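Local coordinates for SidF, inhibitor of growth family, member 3 (Legionella pneumophila subsp. pneumophila, PDB 4FYE), which is a phosphoinositide phosphatase that probably removes the 3-phosphate from polyphosphorylated phosphatidylinositol lipids, at residues K190-K195 against V693-R698; Y210-Q215 against N401-T406; C603-Q608 against M631-C636. The protein carries 1 engineered substitution. One frame throughout, in Å; residues are numbered along the deposited sequence.

Interaction 1: K190-K195 against V693-R698; sequences KAPNSK and VEQLDR
Pro192 lays its ring against the flank of helix 692-699 where Leu696 leaves the backbone. Here the packing is closest: CG of Pro192 sits 4.0 Å from Leu696 N. The same CG is 4.1 Å from Leu696 CB, so the pyrrolidine lies on the helix backbone itself. The two side chains cross at about a right angle. Next to the proline, Ala191 adds a lighter touch, its CB 4.4 Å from Leu696 CD2. Leu696 also meets Trp666 and Phe679, while Ala191 rests on Gln200 of strand 199-206. Ala191, Pro192 and Leu696 are all buried.

Gln695, partly exposed, makes the looser side. With CG anti to the backbone N (chi1 -168°) and the chain extended beyond it, Gln695 reaches its amide NE2 to the CB edge of the proline, 4.2 Å from Pro192 CB, a van der Waals touch alone. Beyond it the loop turns off the helix: Ala191 to Ser194 form a type II beta turn with Pro192 as its second residue and Asn193, at phi 69°, as its third, closed by a weak bond from Ser194 N to Ala191 O.

No hydrogen bond or salt bridge spans the two segments. The turn linking two sheet strands therefore meets the helix mainly by van der Waals packing of the proline ring, a rigid leading edge.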
ATOM      1  N   LYS A 190       1.500 -18.760 -13.590  1.00 47.40           N
ATOM      2  CA  LYS A 190       1.066 -19.947 -12.847  1.00 52.80           C
ATOM      3  C   LYS A 190       1.847 -20.121 -11.540  1.00 55.17           C
ATOM      4  O   LYS A 190       3.012 -20.471 -11.551  1.00 62.62           O
ATOM      5  CB  LYS A 190       1.189 -21.186 -13.737  1.00 55.33           C
ATOM      6  CG  LYS A 190       0.202 -21.195 -14.918  1.00 55.68           C
ATOM      7  CD  LYS A 190       0.566 -22.166 -16.079  1.00 60.41           C
ATOM      8  CE  LYS A 190       0.039 -23.584 -15.852  1.00 71.49           C
ATOM      9  NZ  LYS A 190      -1.454 -23.696 -15.661  1.00 66.47           N
ATOM     10  N   ALA A 191       1.222 -19.849 -10.403  1.00 54.96           N
ATOM     11  CA  ALA A 191       1.828 -20.195  -9.128  1.00 51.78           C
ATOM     12  C   ALA A 191       2.017 -21.705  -9.002  1.00 56.46           C
ATOM     13  O   ALA A 191       1.259 -22.484  -9.583  1.00 58.06           O
ATOM     14  CB  ALA A 191       0.942 -19.714  -8.014  1.00 47.12           C
ATOM     15  N   PRO A 192       2.999 -22.131  -8.212  1.00 57.94           N
ATOM     16  CA  PRO A 192       3.104 -23.557  -7.844  1.00 64.27           C
ATOM     17  C   PRO A 192       1.773 -24.219  -7.369  1.00 70.73           C
ATOM     18  O   PRO A 192       1.077 -23.656  -6.496  1.00 72.09           O
ATOM     19  CB  PRO A 192       4.141 -23.562  -6.701  1.00 62.68           C
ATOM     20  CG  PRO A 192       4.454 -22.147  -6.383  1.00 55.47           C
ATOM     21  CD  PRO A 192       3.982 -21.283  -7.509  1.00 56.92           C
ATOM     22  N   ASN A 193       1.461 -25.408  -7.918  1.00 72.63           N
ATOM     23  CA  ASN A 193       0.169 -26.128  -7.679  1.00 78.75           C
ATOM     24  C   ASN A 193      -1.045 -25.439  -8.295  1.00 75.37           C
ATOM     25  O   ASN A 193      -2.195 -25.637  -7.821  1.00 75.69           O
ATOM     26  CB  ASN A 193      -0.192 -26.402  -6.184  1.00 81.00           C
ATOM     27  CG  ASN A 193       0.946 -26.979  -5.373  1.00 85.90           C
ATOM     28  OD1 ASN A 193       1.360 -26.380  -4.375  1.00 93.79           O
ATOM     29  ND2 ASN A 193       1.443 -28.133  -5.770  1.00 82.34           N
ATOM     30  N   SER A 194      -0.833 -24.621  -9.318  1.00 65.31           N
ATOM     31  CA  SER A 194      -1.999 -24.059  -9.996  1.00 66.15           C
ATOM     32  C   SER A 194      -2.668 -25.213 -10.716  1.00 66.91           C
ATOM     33  O   SER A 194      -2.039 -26.240 -10.924  1.00 71.14           O
ATOM     34  CB  SER A 194      -1.636 -22.933 -10.970  1.00 61.08           C
ATOM     35  OG  SER A 194      -0.902 -23.429 -12.073  1.00 71.06           O
ATOM     36  N   LYS A 195      -3.940 -25.047 -11.053  1.00 68.32           N
ATOM     37  CA  LYS A 195      -4.707 -26.049 -11.801  1.00 74.96           C
ATOM     38  C   LYS A 195      -4.659 -25.795 -13.329  1.00 77.51           C
ATOM     39  O   LYS A 195      -4.316 -24.689 -13.784  1.00 74.45           O
ATOM     40  CB  LYS A 195      -6.126 -26.101 -11.250  1.00 74.53           C
ATOM     41  CG  LYS A 195      -6.161 -26.574  -9.802  1.00 77.07           C
ATOM     42  CD  LYS A 195      -7.319 -25.943  -9.054  1.00 81.99           C
ATOM     43  CE  LYS A 195      -7.562 -26.630  -7.725  1.00 89.12           C
ATOM     44  NZ  LYS A 195      -8.978 -26.382  -7.343  1.00 91.65           N
ATOM     45  N   VAL A 693       7.360 -22.701  -2.104  1.00 54.03           N
ATOM     46  CA  VAL A 693       7.260 -21.333  -1.568  1.00 57.99           C
ATOM     47  C   VAL A 693       8.222 -20.361  -2.220  1.00 52.38           C
ATOM     48  O   VAL A 693       7.818 -19.255  -2.595  1.00 47.71           O
ATOM     49  CB  VAL A 693       7.371 -21.255  -0.042  1.00 61.54           C
ATOM     50  CG1 VAL A 693       6.010 -21.536   0.550  1.00 67.44           C
ATOM     51  CG2 VAL A 693       8.280 -22.328   0.458  1.00 75.56           C
ATOM     52  N   GLU A 694       9.458 -20.809  -2.429  1.00 51.36           N
ATOM     53  CA  GLU A 694      10.528 -19.917  -2.938  1.00 52.49           C
ATOM     54  C   GLU A 694      10.262 -19.627  -4.393  1.00 49.99           C
ATOM     55  O   GLU A 694      10.548 -18.527  -4.897  1.00 47.83           O
ATOM     56  CB  GLU A 694      11.931 -20.526  -2.740  1.00 46.87           C
ATOM     57  CG  GLU A 694      13.026 -19.725  -3.339  1.00 46.86           C
ATOM     58  CD  GLU A 694      14.339 -19.866  -2.593  1.00 49.58           C
ATOM     59  OE1 GLU A 694      14.391 -20.769  -1.693  1.00 48.43           O
ATOM     60  OE2 GLU A 694      15.302 -19.091  -2.929  1.00 38.86           O
ATOM     61  N   GLN A 695       9.656 -20.607  -5.036  1.00 50.37           N
ATOM     62  CA  GLN A 695       9.310 -20.469  -6.436  1.00 59.12           C
ATOM     63  C   GLN A 695       8.214 -19.382  -6.577  1.00 56.45           C
ATOM     64  O   GLN A 695       8.260 -18.546  -7.500  1.00 59.46           O
ATOM     65  CB  GLN A 695       8.884 -21.833  -7.028  1.00 55.43           C
ATOM     66  CG  GLN A 695       8.812 -21.760  -8.543  1.00 70.26           C
ATOM     67  CD  GLN A 695       7.883 -22.784  -9.226  1.00 78.42           C
ATOM     68  OE1 GLN A 695       7.272 -22.455 -10.260  1.00 77.21           O
ATOM     69  NE2 GLN A 695       7.783 -24.025  -8.672  1.00 74.14           N
ATOM     70  N   LEU A 696       7.247 -19.388  -5.657  1.00 50.21           N
ATOM     71  CA  LEU A 696       6.263 -18.305  -5.631  1.00 47.73           C
ATOM     72  C   LEU A 696       6.982 -17.005  -5.339  1.00 42.70           C
ATOM     73  O   LEU A 696       6.742 -15.978  -5.983  1.00 43.31           O
ATOM     74  CB  LEU A 696       5.209 -18.544  -4.547  1.00 44.90           C
ATOM     75  CG  LEU A 696       3.761 -18.071  -4.786  1.00 49.02           C
ATOM     76  CD1 LEU A 696       2.980 -17.843  -3.506  1.00 45.51           C
ATOM     77  CD2 LEU A 696       3.517 -16.908  -5.723  1.00 43.44           C
ATOM     78  N   ASP A 697       7.851 -17.025  -4.335  1.00 38.98           N
ATOM     79  CA  ASP A 697       8.445 -15.789  -3.909  1.00 40.97           C
ATOM     80  C   ASP A 697       9.166 -15.169  -5.142  1.00 43.08           C
ATOM     81  O   ASP A 697       9.160 -13.991  -5.296  1.00 40.52           O
ATOM     82  CB  ASP A 697       9.372 -16.034  -2.694  1.00 48.16           C
ATOM     83  CG  ASP A 697       9.629 -14.759  -1.855  1.00 57.85           C
ATOM     84  OD1 ASP A 697       8.765 -13.832  -1.823  1.00 60.64           O
ATOM     85  OD2 ASP A 697      10.688 -14.701  -1.184  1.00 60.28           O
ATOM     86  N   ARG A 698       9.706 -15.999  -6.043  1.00 41.83           N
ATOM     87  CA  ARG A 698      10.427 -15.536  -7.196  1.00 42.76           C
ATOM     88  C   ARG A 698       9.518 -14.742  -8.072  1.00 42.84           C
ATOM     89  O   ARG A 698       9.954 -13.820  -8.747  1.00 46.07           O
ATOM     90  CB  ARG A 698      11.070 -16.688  -7.971  1.00 45.81           C
ATOM     91  CG  ARG A 698      12.314 -17.213  -7.278  1.00 41.66           C
ATOM     92  CD  ARG A 698      12.932 -18.305  -8.066  1.00 42.11           C
ATOM     93  NE  ARG A 698      14.210 -18.725  -7.491  1.00 44.07           N
ATOM     94  CZ  ARG A 698      14.932 -19.761  -7.963  1.00 45.26           C
ATOM     95  NH1 ARG A 698      14.458 -20.474  -8.979  1.00 41.19           N
ATOM     96  NH2 ARG A 698      16.135 -20.084  -7.423  1.00 45.65           N
TER

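Interaction 2: Y210-Q215 against N401-T406; sequences YTKRQQ and NTEVET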
ATOM      1  N   TYR A 210      -9.221  13.676  -5.955  1.00 59.82           N
ATOM      2  CA  TYR A 210      -9.201  14.795  -5.014  1.00 56.63           C
ATOM      3  C   TYR A 210     -10.532  15.003  -4.289  1.00 54.63           C
ATOM      4  O   TYR A 210     -11.596  14.892  -4.899  1.00 53.55           O
ATOM      5  CB  TYR A 210      -8.854  16.066  -5.763  1.00 57.87           C
ATOM      6  CG  TYR A 210      -7.426  16.165  -6.182  1.00 63.29           C
ATOM      7  CD1 TYR A 210      -6.398  15.964  -5.270  1.00 64.57           C
ATOM      8  CD2 TYR A 210      -7.088  16.518  -7.491  1.00 72.14           C
ATOM      9  CE1 TYR A 210      -5.060  16.088  -5.656  1.00 67.91           C
ATOM     10  CE2 TYR A 210      -5.755  16.651  -7.898  1.00 72.92           C
ATOM     11  CZ  TYR A 210      -4.745  16.451  -6.981  1.00 72.09           C
ATOM     12  OH  TYR A 210      -3.429  16.569  -7.381  1.00 69.88           O
ATOM     13  N   THR A 211     -10.493  15.344  -3.007  1.00 52.28           N
ATOM     14  CA  THR A 211     -11.737  15.756  -2.331  1.00 53.54           C
ATOM     15  C   THR A 211     -12.148  17.165  -2.758  1.00 59.04           C
ATOM     16  O   THR A 211     -11.337  17.913  -3.295  1.00 64.82           O
ATOM     17  CB  THR A 211     -11.606  15.807  -0.819  1.00 50.32           C
ATOM     18  OG1 THR A 211     -10.565  16.707  -0.480  1.00 56.48           O
ATOM     19  CG2 THR A 211     -11.298  14.440  -0.220  1.00 49.48           C
ATOM     20  N   LYS A 212     -13.393  17.545  -2.526  1.00 57.85           N
ATOM     21  CA  LYS A 212     -13.781  18.854  -2.969  1.00 65.00           C
ATOM     22  C   LYS A 212     -12.964  19.912  -2.238  1.00 63.13           C
ATOM     23  O   LYS A 212     -12.535  20.880  -2.838  1.00 63.68           O
ATOM     24  CB  LYS A 212     -15.299  19.092  -2.863  1.00 63.99           C
ATOM     25  CG  LYS A 212     -16.053  18.139  -3.763  1.00 67.47           C
ATOM     26  CD  LYS A 212     -17.236  18.774  -4.450  1.00 77.06           C
ATOM     27  CE  LYS A 212     -18.155  17.728  -5.069  1.00 79.45           C
ATOM     28  NZ  LYS A 212     -19.596  18.198  -5.101  1.00 89.30           N
ATOM     29  N   ARG A 213     -12.769  19.724  -0.943  1.00 61.07           N
ATOM     30  CA  ARG A 213     -11.941  20.630  -0.181  1.00 61.37           C
ATOM     31  C   ARG A 213     -10.563  20.813  -0.829  1.00 62.38           C
ATOM     32  O   ARG A 213     -10.132  21.932  -1.041  1.00 68.65           O
ATOM     33  CB  ARG A 213     -11.769  20.111   1.232  1.00 62.19           C
ATOM     34  CG  ARG A 213     -11.105  21.088   2.173  1.00 59.86           C
ATOM     35  CD  ARG A 213     -10.500  20.315   3.313  1.00 57.81           C
ATOM     36  NE  ARG A 213     -11.552  19.681   4.077  1.00 61.91           N
ATOM     37  CZ  ARG A 213     -12.288  20.315   4.984  1.00 65.71           C
ATOM     38  NH1 ARG A 213     -12.073  21.604   5.233  1.00 66.55           N
ATOM     39  NH2 ARG A 213     -13.229  19.657   5.646  1.00 62.00           N
ATOM     40  N   GLN A 214      -9.873  19.731  -1.154  1.00 59.69           N
ATOM     41  CA  GLN A 214      -8.600  19.850  -1.882  1.00 62.10           C
ATOM     42  C   GLN A 214      -8.798  20.606  -3.209  1.00 64.10           C
ATOM     43  O   GLN A 214      -8.020  21.472  -3.575  1.00 65.10           O
ATOM     44  CB  GLN A 214      -7.995  18.467  -2.167  1.00 57.97           C
ATOM     45  CG  GLN A 214      -7.362  17.770  -0.977  1.00 56.77           C
ATOM     46  CD  GLN A 214      -7.166  16.280  -1.229  1.00 55.91           C
ATOM     47  OE1 GLN A 214      -7.926  15.676  -1.994  1.00 53.18           O
ATOM     48  NE2 GLN A 214      -6.193  15.666  -0.535  1.00 48.82           N
ATOM     49  N   GLN A 215      -9.865  20.270  -3.910  1.00 66.92           N
ATOM     50  CA  GLN A 215     -10.116  20.807  -5.216  1.00 71.93           C
ATOM     51  C   GLN A 215     -10.130  22.339  -5.164  1.00 72.80           C
ATOM     52  O   GLN A 215      -9.471  22.974  -5.986  1.00 80.47           O
ATOM     53  CB  GLN A 215     -11.400  20.193  -5.801  1.00 79.48           C
ATOM     54  CG  GLN A 215     -11.473  20.081  -7.330  1.00101.32           C
ATOM     55  CD  GLN A 215     -10.237  19.446  -8.021  1.00111.37           C
ATOM     56  OE1 GLN A 215     -10.279  18.293  -8.462  1.00107.17           O
ATOM     57  NE2 GLN A 215      -9.147  20.218  -8.150  1.00117.03           N
ATOM     58  N   ASN A 401     -20.436  10.657 -15.154  1.00 83.33           N
ATOM     59  CA  ASN A 401     -20.696  12.083 -15.062  1.00 86.80           C
ATOM     60  C   ASN A 401     -21.484  12.486 -13.825  1.00 82.83           C
ATOM     61  O   ASN A 401     -22.115  13.532 -13.814  1.00 86.42           O
ATOM     62  CB  ASN A 401     -21.422  12.555 -16.330  1.00 98.59           C
ATOM     63  CG  ASN A 401     -21.048  13.982 -16.732  1.00105.72           C
ATOM     64  OD1 ASN A 401     -20.337  14.690 -16.006  1.00100.16           O
ATOM     65  ND2 ASN A 401     -21.539  14.414 -17.898  1.00108.12           N
ATOM     66  N   THR A 402     -21.455  11.666 -12.780  1.00 76.53           N
ATOM     67  CA  THR A 402     -22.393  11.838 -11.661  1.00 72.78           C
ATOM     68  C   THR A 402     -21.723  11.492 -10.345  1.00 66.81           C
ATOM     69  O   THR A 402     -20.990  10.519 -10.250  1.00 57.85           O
ATOM     70  CB  THR A 402     -23.612  10.881 -11.762  1.00 72.70           C
ATOM     71  OG1 THR A 402     -23.141   9.547 -12.039  1.00 71.66           O
ATOM     72  CG2 THR A 402     -24.645  11.329 -12.829  1.00 74.79           C
ATOM     73  N   GLU A 403     -22.049  12.241  -9.314  1.00 62.72           N
ATOM     74  CA  GLU A 403     -21.517  11.935  -8.007  1.00 62.77           C
ATOM     75  C   GLU A 403     -22.521  12.341  -6.937  1.00 60.44           C
ATOM     76  O   GLU A 403     -23.451  13.073  -7.232  1.00 67.53           O
ATOM     77  CB  GLU A 403     -20.200  12.667  -7.821  1.00 62.98           C
ATOM     78  CG  GLU A 403     -20.403  14.167  -7.875  1.00 70.91           C
ATOM     79  CD  GLU A 403     -19.117  14.964  -7.942  1.00 74.37           C
ATOM     80  OE1 GLU A 403     -19.165  16.145  -7.584  1.00 84.13           O
ATOM     81  OE2 GLU A 403     -18.070  14.447  -8.364  1.00 73.17           O
ATOM     82  N   VAL A 404     -22.345  11.862  -5.705  1.00 56.13           N
ATOM     83  CA  VAL A 404     -23.201  12.257  -4.575  1.00 53.82           C
ATOM     84  C   VAL A 404     -22.362  12.554  -3.368  1.00 56.02           C
ATOM     85  O   VAL A 404     -21.235  12.059  -3.259  1.00 57.84           O
ATOM     86  CB  VAL A 404     -24.277  11.167  -4.261  1.00 53.81           C
ATOM     87  CG1 VAL A 404     -25.182  10.983  -5.492  1.00 54.72           C
ATOM     88  CG2 VAL A 404     -23.651   9.821  -3.880  1.00 45.26           C
ATOM     89  N   GLU A 405     -22.897  13.332  -2.440  1.00 61.08           N
ATOM     90  CA  GLU A 405     -22.129  13.704  -1.256  1.00 64.02           C
ATOM     91  C   GLU A 405     -22.700  12.979  -0.041  1.00 64.32           C
ATOM     92  O   GLU A 405     -23.902  12.889   0.061  1.00 62.35           O
ATOM     93  CB  GLU A 405     -22.205  15.229  -1.049  1.00 76.68           C
ATOM     94  CG  GLU A 405     -21.161  16.031  -1.838  1.00 95.50           C
ATOM     95  CD  GLU A 405     -20.706  17.298  -1.100  1.00115.05           C
ATOM     96  OE1 GLU A 405     -19.521  17.351  -0.678  1.00116.05           O
ATOM     97  OE2 GLU A 405     -21.523  18.244  -0.924  1.00118.30           O
ATOM     98  N   THR A 406     -21.859  12.476   0.865  1.00 56.42           N
ATOM     99  CA  THR A 406     -22.333  11.811   2.072  1.00 57.59           C
ATOM    100  C   THR A 406     -21.349  11.943   3.206  1.00 54.92           C
ATOM    101  O   THR A 406     -20.140  11.912   3.012  1.00 55.67           O
ATOM    102  CB  THR A 406     -22.211  10.267   1.994  1.00 60.48           C
ATOM    103  OG1 THR A 406     -21.826   9.827   0.698  1.00 58.93           O
ATOM    104  CG2 THR A 406     -23.403   9.571   2.519  1.00 53.07           C
TER
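Lys212, the first residue of helix 212-216, reaches across to Glu403 on strand 402-416, and the two side chains approach from opposite directions. The charged contact is a salt bridge of 3.3 Å between Lys212 NZ and Glu403 OE1. The same oxygen lies 3.1 Å from Lys212 CE, so it meets the end of the lysine chain partly from the flank. Glu403 leaves its strand with CG between the backbone N and the carbonyl carbon (chi1 62°), then runs extended toward the helix. A second acid, Glu405, stays farther off: its OE1 is 4.5 Å from Lys212 NZ, beyond a salt bridge, though its CG comes within 4.2 Å of that nitrogen.

Both Lys212 and Glu403 also touch Thr395 of the neighbouring strand 391-399.

No hydrogen bond crosses between the segments; those at the helix start form a capping box. Thr211 is the N-cap and Gln214 its partner: Gln214 N donates to Thr211 OG1 at 3.2 Å, and Thr211 N returns a nearly straight bond to Gln214 OE1 at 2.8 Å (162°), the donor tilted modestly from the carbonyl plane. Gln214 NE2 continues to Glu300, and Arg213 pairs with Glu299, holding the short helix against helix 284-311.

With two acids near one ammonium, the lysine probably stays charged. Helix and strand are thus joined electrostatically at the protein surface, through one salt bridge with a second acid close by.

Interaction 3: C603-Q608 against M631-C636; sequences CAYLTQ and MASLSC
The carbonyl oxygen of Ala632 is gripped twice, by Ser635 OG at 2.9 Å and by Cys636 N at 3.0 Å, in the helix whose next two residues, Ser633 and Leu634, carry this contact. The facing helix has a like pair, Cys603 O taking Thr607 N and Thr607 OG1. These bonds keep the hydroxyls of Thr607 and Ser635 on their own helices.

Across the interface, Ser633 and Tyr605 form a CH-pi contact. Ser633 CB stands over the centre of one ring face, 3.8 Å from the Tyr605 centroid and only 10° off the normal. Ser633 OG turns back to Thr629 O, leaving the methylene to meet the ring, and Tyr605 OH is hydrogen-bonded to Asn663 ND2. In the tyrosine, CG beside the backbone N (chi1 -71°) lays the ring alongside the facing helix, one face turned to Ser633.

Leu634 packs beside it: its CG lies 4.0 Å from Tyr605 CB, and its CD1 is 4.4 Å from Leu606 CG. Leu634 also touches Val452 of helix 438-458.

The axes of 603-608 and 631-636 approach to 8.9 Å and run nearly antiparallel (151°), in helices that follow each other in the chain. The buried hydroxyls have hydrogen-bond partners away from the interface; no hydrogen bond crosses between the segments, and the side-chain groups that touch are carbon.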
ATOM      1  N   CYS A 603      -8.064 -16.753  13.958  1.00 58.77           N
ATOM      2  CA  CYS A 603      -7.345 -17.238  15.121  1.00 61.23           C
ATOM      3  C   CYS A 603      -5.860 -17.439  14.834  1.00 66.05           C
ATOM      4  O   CYS A 603      -5.004 -17.066  15.653  1.00 69.73           O
ATOM      5  CB  CYS A 603      -7.944 -18.550  15.610  1.00 63.35           C
ATOM      6  SG  CYS A 603      -9.639 -18.309  16.112  0.58 58.00           S
ATOM      7  N   ALA A 604      -5.542 -17.999  13.664  1.00 63.71           N
ATOM      8  CA  ALA A 604      -4.152 -18.330  13.390  1.00 62.30           C
ATOM      9  C   ALA A 604      -3.366 -17.068  13.254  1.00 60.25           C
ATOM     10  O   ALA A 604      -2.305 -16.985  13.838  1.00 64.83           O
ATOM     11  CB  ALA A 604      -3.982 -19.230  12.178  1.00 59.35           C
ATOM     12  N   TYR A 605      -3.888 -16.070  12.545  1.00 58.60           N
ATOM     13  CA  TYR A 605      -3.141 -14.812  12.395  1.00 53.91           C
ATOM     14  C   TYR A 605      -2.919 -14.142  13.739  1.00 57.51           C
ATOM     15  O   TYR A 605      -1.808 -13.754  14.078  1.00 53.16           O
ATOM     16  CB  TYR A 605      -3.813 -13.850  11.425  1.00 51.09           C
ATOM     17  CG  TYR A 605      -3.727 -14.312   9.972  1.00 50.33           C
ATOM     18  CD1 TYR A 605      -2.499 -14.698   9.403  1.00 53.16           C
ATOM     19  CD2 TYR A 605      -4.864 -14.325   9.156  1.00 50.70           C
ATOM     20  CE1 TYR A 605      -2.435 -15.101   8.081  1.00 57.30           C
ATOM     21  CE2 TYR A 605      -4.831 -14.750   7.834  1.00 48.96           C
ATOM     22  CZ  TYR A 605      -3.631 -15.142   7.303  1.00 56.60           C
ATOM     23  OH  TYR A 605      -3.602 -15.540   6.000  1.00 54.37           O
ATOM     24  N   LEU A 606      -3.964 -14.054  14.552  1.00 62.96           N
ATOM     25  CA  LEU A 606      -3.780 -13.405  15.839  1.00 64.12           C
ATOM     26  C   LEU A 606      -2.715 -14.114  16.710  1.00 65.52           C
ATOM     27  O   LEU A 606      -1.769 -13.505  17.186  1.00 65.22           O
ATOM     28  CB  LEU A 606      -5.092 -13.381  16.580  1.00 67.70           C
ATOM     29  CG  LEU A 606      -5.374 -12.191  17.512  1.00 73.16           C
ATOM     30  CD1 LEU A 606      -6.106 -12.737  18.747  1.00 67.04           C
ATOM     31  CD2 LEU A 606      -4.177 -11.308  17.887  1.00 68.63           C
ATOM     32  N   THR A 607      -2.858 -15.403  16.934  1.00 62.26           N
ATOM     33  CA  THR A 607      -1.956 -16.018  17.889  1.00 68.42           C
ATOM     34  C   THR A 607      -0.506 -15.944  17.446  1.00 66.29           C
ATOM     35  O   THR A 607       0.393 -15.906  18.259  1.00 69.78           O
ATOM     36  CB  THR A 607      -2.335 -17.468  18.143  1.00 68.75           C
ATOM     37  OG1 THR A 607      -2.336 -18.157  16.894  1.00 73.79           O
ATOM     38  CG2 THR A 607      -3.703 -17.516  18.713  1.00 70.08           C
ATOM     39  N   GLN A 608      -0.280 -15.885  16.153  1.00 65.05           N
ATOM     40  CA  GLN A 608       1.080 -15.839  15.672  1.00 64.85           C
ATOM     41  C   GLN A 608       1.647 -14.470  15.848  1.00 58.01           C
ATOM     42  O   GLN A 608       2.841 -14.340  16.087  1.00 57.62           O
ATOM     43  CB  GLN A 608       1.155 -16.226  14.219  1.00 66.07           C
ATOM     44  CG  GLN A 608       0.586 -17.589  13.955  1.00 72.09           C
ATOM     45  CD  GLN A 608       1.493 -18.678  14.455  1.00 82.66           C
ATOM     46  OE1 GLN A 608       2.678 -18.700  14.098  1.00 81.29           O
ATOM     47  NE2 GLN A 608       0.944 -19.602  15.281  1.00 78.71           N
ATOM     48  N   MET A 631      -0.467  -8.926  11.136  1.00 46.59           N
ATOM     49  CA  MET A 631      -1.508  -7.950  11.477  1.00 48.73           C
ATOM     50  C   MET A 631      -2.208  -7.437  10.214  1.00 48.47           C
ATOM     51  O   MET A 631      -3.433  -7.252  10.211  1.00 50.29           O
ATOM     52  CB  MET A 631      -0.930  -6.821  12.326  1.00 48.67           C
ATOM     53  CG  MET A 631      -0.325  -7.309  13.623  1.00 49.81           C
ATOM     54  SD  MET A 631      -1.685  -8.049  14.545  1.00 64.71           S
ATOM     55  CE  MET A 631      -2.075  -6.773  15.706  1.00 62.13           C
ATOM     56  N   ALA A 632      -1.479  -7.295   9.097  1.00 48.45           N
ATOM     57  CA  ALA A 632      -2.182  -6.751   7.907  1.00 42.99           C
ATOM     58  C   ALA A 632      -3.101  -7.831   7.421  1.00 45.16           C
ATOM     59  O   ALA A 632      -4.242  -7.585   7.067  1.00 47.89           O
ATOM     60  CB  ALA A 632      -1.225  -6.349   6.834  1.00 41.38           C
ATOM     61  N   SER A 633      -2.625  -9.062   7.440  1.00 48.62           N
ATOM     62  CA  SER A 633      -3.480 -10.173   7.009  1.00 49.37           C
ATOM     63  C   SER A 633      -4.747 -10.286   7.883  1.00 54.08           C
ATOM     64  O   SER A 633      -5.855 -10.584   7.378  1.00 50.94           O
ATOM     65  CB  SER A 633      -2.660 -11.446   7.054  1.00 47.50           C
ATOM     66  OG  SER A 633      -1.530 -11.234   6.197  1.00 42.81           O
ATOM     67  N   LEU A 634      -4.597  -9.970   9.167  1.00 50.15           N
ATOM     68  CA  LEU A 634      -5.695 -10.102  10.111  1.00 49.97           C
ATOM     69  C   LEU A 634      -6.753  -9.058   9.834  1.00 48.60           C
ATOM     70  O   LEU A 634      -7.984  -9.302  10.007  1.00 49.76           O
ATOM     71  CB  LEU A 634      -5.188  -9.833  11.500  1.00 51.64           C
ATOM     72  CG  LEU A 634      -5.718 -10.590  12.705  1.00 55.78           C
ATOM     73  CD1 LEU A 634      -5.456  -9.683  13.894  1.00 55.51           C
ATOM     74  CD2 LEU A 634      -7.170 -11.013  12.600  1.00 53.47           C
ATOM     75  N   SER A 635      -6.281  -7.880   9.461  1.00 45.03           N
ATOM     76  CA  SER A 635      -7.210  -6.836   9.163  1.00 46.54           C
ATOM     77  C   SER A 635      -7.897  -7.140   7.839  1.00 47.66           C
ATOM     78  O   SER A 635      -9.090  -6.897   7.707  1.00 51.57           O
ATOM     79  CB  SER A 635      -6.526  -5.514   9.130  1.00 50.43           C
ATOM     80  OG  SER A 635      -5.925  -5.362   7.853  1.00 59.87           O
ATOM     81  N   CYS A 636      -7.196  -7.714   6.861  1.00 47.08           N
ATOM     82  CA  CYS A 636      -7.952  -8.234   5.706  1.00 47.80           C
ATOM     83  C   CYS A 636      -8.991  -9.284   6.164  1.00 48.42           C
ATOM     84  O   CYS A 636     -10.061  -9.367   5.610  1.00 49.74           O
ATOM     85  CB  CYS A 636      -7.023  -8.777   4.587  1.00 39.99           C
ATOM     86  SG  CYS A 636      -5.972  -7.477   3.995  0.52 33.59           S
TER

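From the N terminus, residues 190-195 come first, in the turn between strands 184-189 and 199-206 of the six-stranded sheet; their partner is 498 residues on, so interaction 1 closes a loop holding both others. Interaction 2 opens soon after that sheet strand and closes at 401-406, joining helix 212-216 to the four-stranded sheet. Interaction 3 then pairs two successive helices, the second leading into strand 641-645 of that same sheet. Interactions 2 and 3 are in series, and none cross. Interactions 1 and 2 lie on opposite sides of the chain's centre, about 42 Å between centres; interaction 3 is nearer interaction 1, about 23 Å between centres.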